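Local coordinates for protein ATP:cob(I)alamin adenosyltransferase, putative (Burkholderia thailandensis, PDB 2ZHZ) that probably transfers the adenosyl group of ATP to the cobalt of cobalamin, forming adenosylcobalamin and releasing triphosphate, at residues B[36-41]-B[128-133]. Sequence-based numbering, arbitrary orientation.
Sequences IGDVDE and CRRAER. With ATP (adenosine-5'-triphosphate), chain H.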
# COMPACT_ATOMS: atom_id res chain seq x y z
N ILE B 36 -3.35 -1.15 -13.30
CA ILE B 36 -4.66 -0.60 -12.97
C ILE B 36 -4.85 -0.68 -11.45
O ILE B 36 -5.36 0.25 -10.82
CB ILE B 36 -5.80 -1.39 -13.64
CG1 ILE B 36 -5.80 -1.12 -15.15
CG2 ILE B 36 -7.14 -1.01 -13.02
CD1 ILE B 36 -6.63 -2.12 -15.95
N GLY B 37 -4.42 -1.80 -10.87
CA GLY B 37 -4.56 -2.00 -9.44
C GLY B 37 -3.77 -1.01 -8.60
O GLY B 37 -4.30 -0.45 -7.63
N ASP B 38 -2.51 -0.79 -8.96
CA ASP B 38 -1.67 0.14 -8.22
C ASP B 38 -2.20 1.56 -8.31
O ASP B 38 -2.09 2.33 -7.36
CB ASP B 38 -0.23 0.10 -8.73
CG ASP B 38 0.51 -1.15 -8.29
OD1 ASP B 38 0.11 -1.78 -7.28
OD2 ASP B 38 1.52 -1.50 -8.95
N VAL B 39 -2.78 1.92 -9.46
CA VAL B 39 -3.34 3.26 -9.62
C VAL B 39 -4.54 3.40 -8.69
O VAL B 39 -4.73 4.44 -8.06
CB VAL B 39 -3.77 3.50 -11.09
CG1 VAL B 39 -4.57 4.81 -11.21
CG2 VAL B 39 -2.53 3.58 -11.97
N ASP B 40 -5.34 2.34 -8.61
CA ASP B 40 -6.53 2.30 -7.76
C ASP B 40 -6.09 2.39 -6.29
O ASP B 40 -6.69 3.12 -5.49
CB ASP B 40 -7.28 0.98 -8.00
CG ASP B 40 -8.65 0.93 -7.33
OD1 ASP B 40 -9.20 -0.19 -7.24
OD2 ASP B 40 -9.18 1.98 -6.92
N GLU B 41 -5.04 1.66 -5.93
CA GLU B 41 -4.53 1.68 -4.56
C GLU B 41 -4.05 3.09 -4.21
O GLU B 41 -4.27 3.58 -3.10
CB GLU B 41 -3.40 0.67 -4.38
CG GLU B 41 -3.04 0.41 -2.92
CD GLU B 41 -1.96 -0.64 -2.74
OE1 GLU B 41 -1.81 -1.50 -3.63
OE2 GLU B 41 -1.26 -0.61 -1.70
N CYS B 128 2.42 6.01 -5.17
CA CYS B 128 2.37 6.59 -6.51
C CYS B 128 3.58 6.12 -7.31
O CYS B 128 3.46 5.76 -8.49
CB CYS B 128 2.37 8.12 -6.44
SG CYS B 128 2.34 8.93 -8.07
N ARG B 129 4.74 6.10 -6.67
CA ARG B 129 5.96 5.67 -7.34
C ARG B 129 5.91 4.18 -7.67
O ARG B 129 6.52 3.73 -8.65
CB ARG B 129 7.18 6.01 -6.47
CG ARG B 129 7.42 7.51 -6.39
CD ARG B 129 8.25 7.90 -5.19
NE ARG B 129 9.67 7.65 -5.39
CZ ARG B 129 10.45 8.37 -6.20
NH1 ARG B 129 11.73 8.08 -6.31
NH2 ARG B 129 9.93 9.37 -6.90
N ARG B 130 5.18 3.42 -6.86
CA ARG B 130 5.00 1.99 -7.09
C ARG B 130 4.13 1.85 -8.35
O ARG B 130 4.39 1.00 -9.21
CB ARG B 130 4.32 1.34 -5.87
CG ARG B 130 3.83 -0.10 -6.09
CD ARG B 130 3.93 -0.94 -4.81
NE ARG B 130 3.20 -0.42 -3.65
CZ ARG B 130 1.88 -0.54 -3.45
NH1 ARG B 130 1.11 -1.15 -4.35
NH2 ARG B 130 1.33 -0.07 -2.34
N ALA B 131 3.11 2.70 -8.48
CA ALA B 131 2.25 2.67 -9.66
C ALA B 131 3.05 3.04 -10.90
O ALA B 131 2.82 2.50 -11.98
CB ALA B 131 1.07 3.62 -9.49
N GLU B 132 4.00 3.96 -10.74
CA GLU B 132 4.82 4.36 -11.88
C GLU B 132 5.62 3.17 -12.38
O GLU B 132 5.74 2.95 -13.58
CB GLU B 132 5.77 5.51 -11.50
CG GLU B 132 6.69 5.91 -12.66
CD GLU B 132 7.57 7.10 -12.34
OE1 GLU B 132 7.88 7.32 -11.15
OE2 GLU B 132 7.99 7.80 -13.29
N ARG B 133 6.17 2.38 -11.46
CA ARG B 133 6.95 1.22 -11.85
C ARG B 133 6.10 0.19 -12.61
O ARG B 133 6.55 -0.36 -13.61
CB ARG B 133 7.62 0.57 -10.63
CG ARG B 133 8.59 1.50 -9.91
CD ARG B 133 9.48 0.75 -8.92
NE ARG B 133 8.74 0.11 -7.84
CZ ARG B 133 8.29 0.72 -6.75
NH1 ARG B 133 8.50 2.02 -6.56
NH2 ARG B 133 7.64 0.03 -5.82
PG ATP H . 12.35 13.11 -12.50
O1G ATP H . 11.72 12.67 -13.79
O2G ATP H . 12.97 14.47 -12.58
O3G ATP H . 11.36 13.05 -11.36
PB ATP H . 13.41 10.51 -11.88
O1B ATP H . 11.97 10.10 -12.01
O2B ATP H . 14.43 9.77 -12.72
O3B ATP H . 13.57 12.10 -12.14
PA ATP H . 13.14 11.02 -9.02
O1A ATP H . 11.66 10.83 -9.13
O2A ATP H . 13.69 12.40 -8.77
O3A ATP H . 13.89 10.39 -10.33
O5' ATP H . 13.64 10.04 -7.86
C5' ATP H . 14.94 10.18 -7.29
C4' ATP H . 15.61 8.82 -7.11
O4' ATP H . 14.65 7.78 -6.78
C3' ATP H . 16.37 8.38 -8.36
O3' ATP H . 17.78 8.37 -8.09
C2' ATP H . 15.81 7.01 -8.71
O2' ATP H . 16.86 6.03 -8.67
C1' ATP H . 14.72 6.69 -7.70
N9 ATP H . 13.37 6.52 -8.35
C8 ATP H . 12.87 7.22 -9.40
N7 ATP H . 11.62 6.82 -9.73
C5 ATP H . 11.29 5.84 -8.88
C6 ATP H . 10.09 4.96 -8.65
N6 ATP H . 9.00 5.08 -9.43
N1 ATP H . 10.15 4.04 -7.63
C2 ATP H . 11.25 3.90 -6.83
N3 ATP H . 12.37 4.67 -6.98
C4 ATP H . 12.44 5.63 -7.97
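Arg130 leaves its helix with CG anti to the backbone N (chi1 169°) and then bends at chi2 and chi3, which carries its guanidinium across to Glu41, whose chain runs out extended to meet it. The grip is end-on: NH1 of Arg130 donates to OE1 of Glu41 at 3.0 Å, and NH2 of Arg130 to OE2 of Glu41 at 2.7 Å, both nearly straight. Both oxygens lie close to the guanidinium plane, yet the carboxylate is turned 51° from it, so each oxygen is met from above its own plane. Asp38 adds a second negative charge, its OD1 3.2 Å from NH1 of Arg130 in a salt bridge, while its OD2 is hydrogen-bonded to Ser134. Beside this network the helices pack closely: CB of Asp38 rests 3.7 Å from CA of Ala131, and the Ala131 methyl lies 4.4 Å from CG2 of Val39, a loose apolar contact. These are two antiparallel helices of the PduO-type bundle, their axes 8.5 Å apart and their directions 167° apart. In the trimer the network crosses subunit boundaries, since NE of Arg130 pairs with Glu41 OE1 of the second subunit, and Glu41 OE1 here forms a salt bridge with Arg130 NE of the third subunit. Away from helix 31-50, helix 116-141 reads the adenine: N6 of ATP donates to the backbone O of Arg129 and to OE1 of Glu132, and NH1 of Arg133 donates to N1 of ATP (2.8 Å). The Arg129 guanidinium lays one face over the adenine near C5.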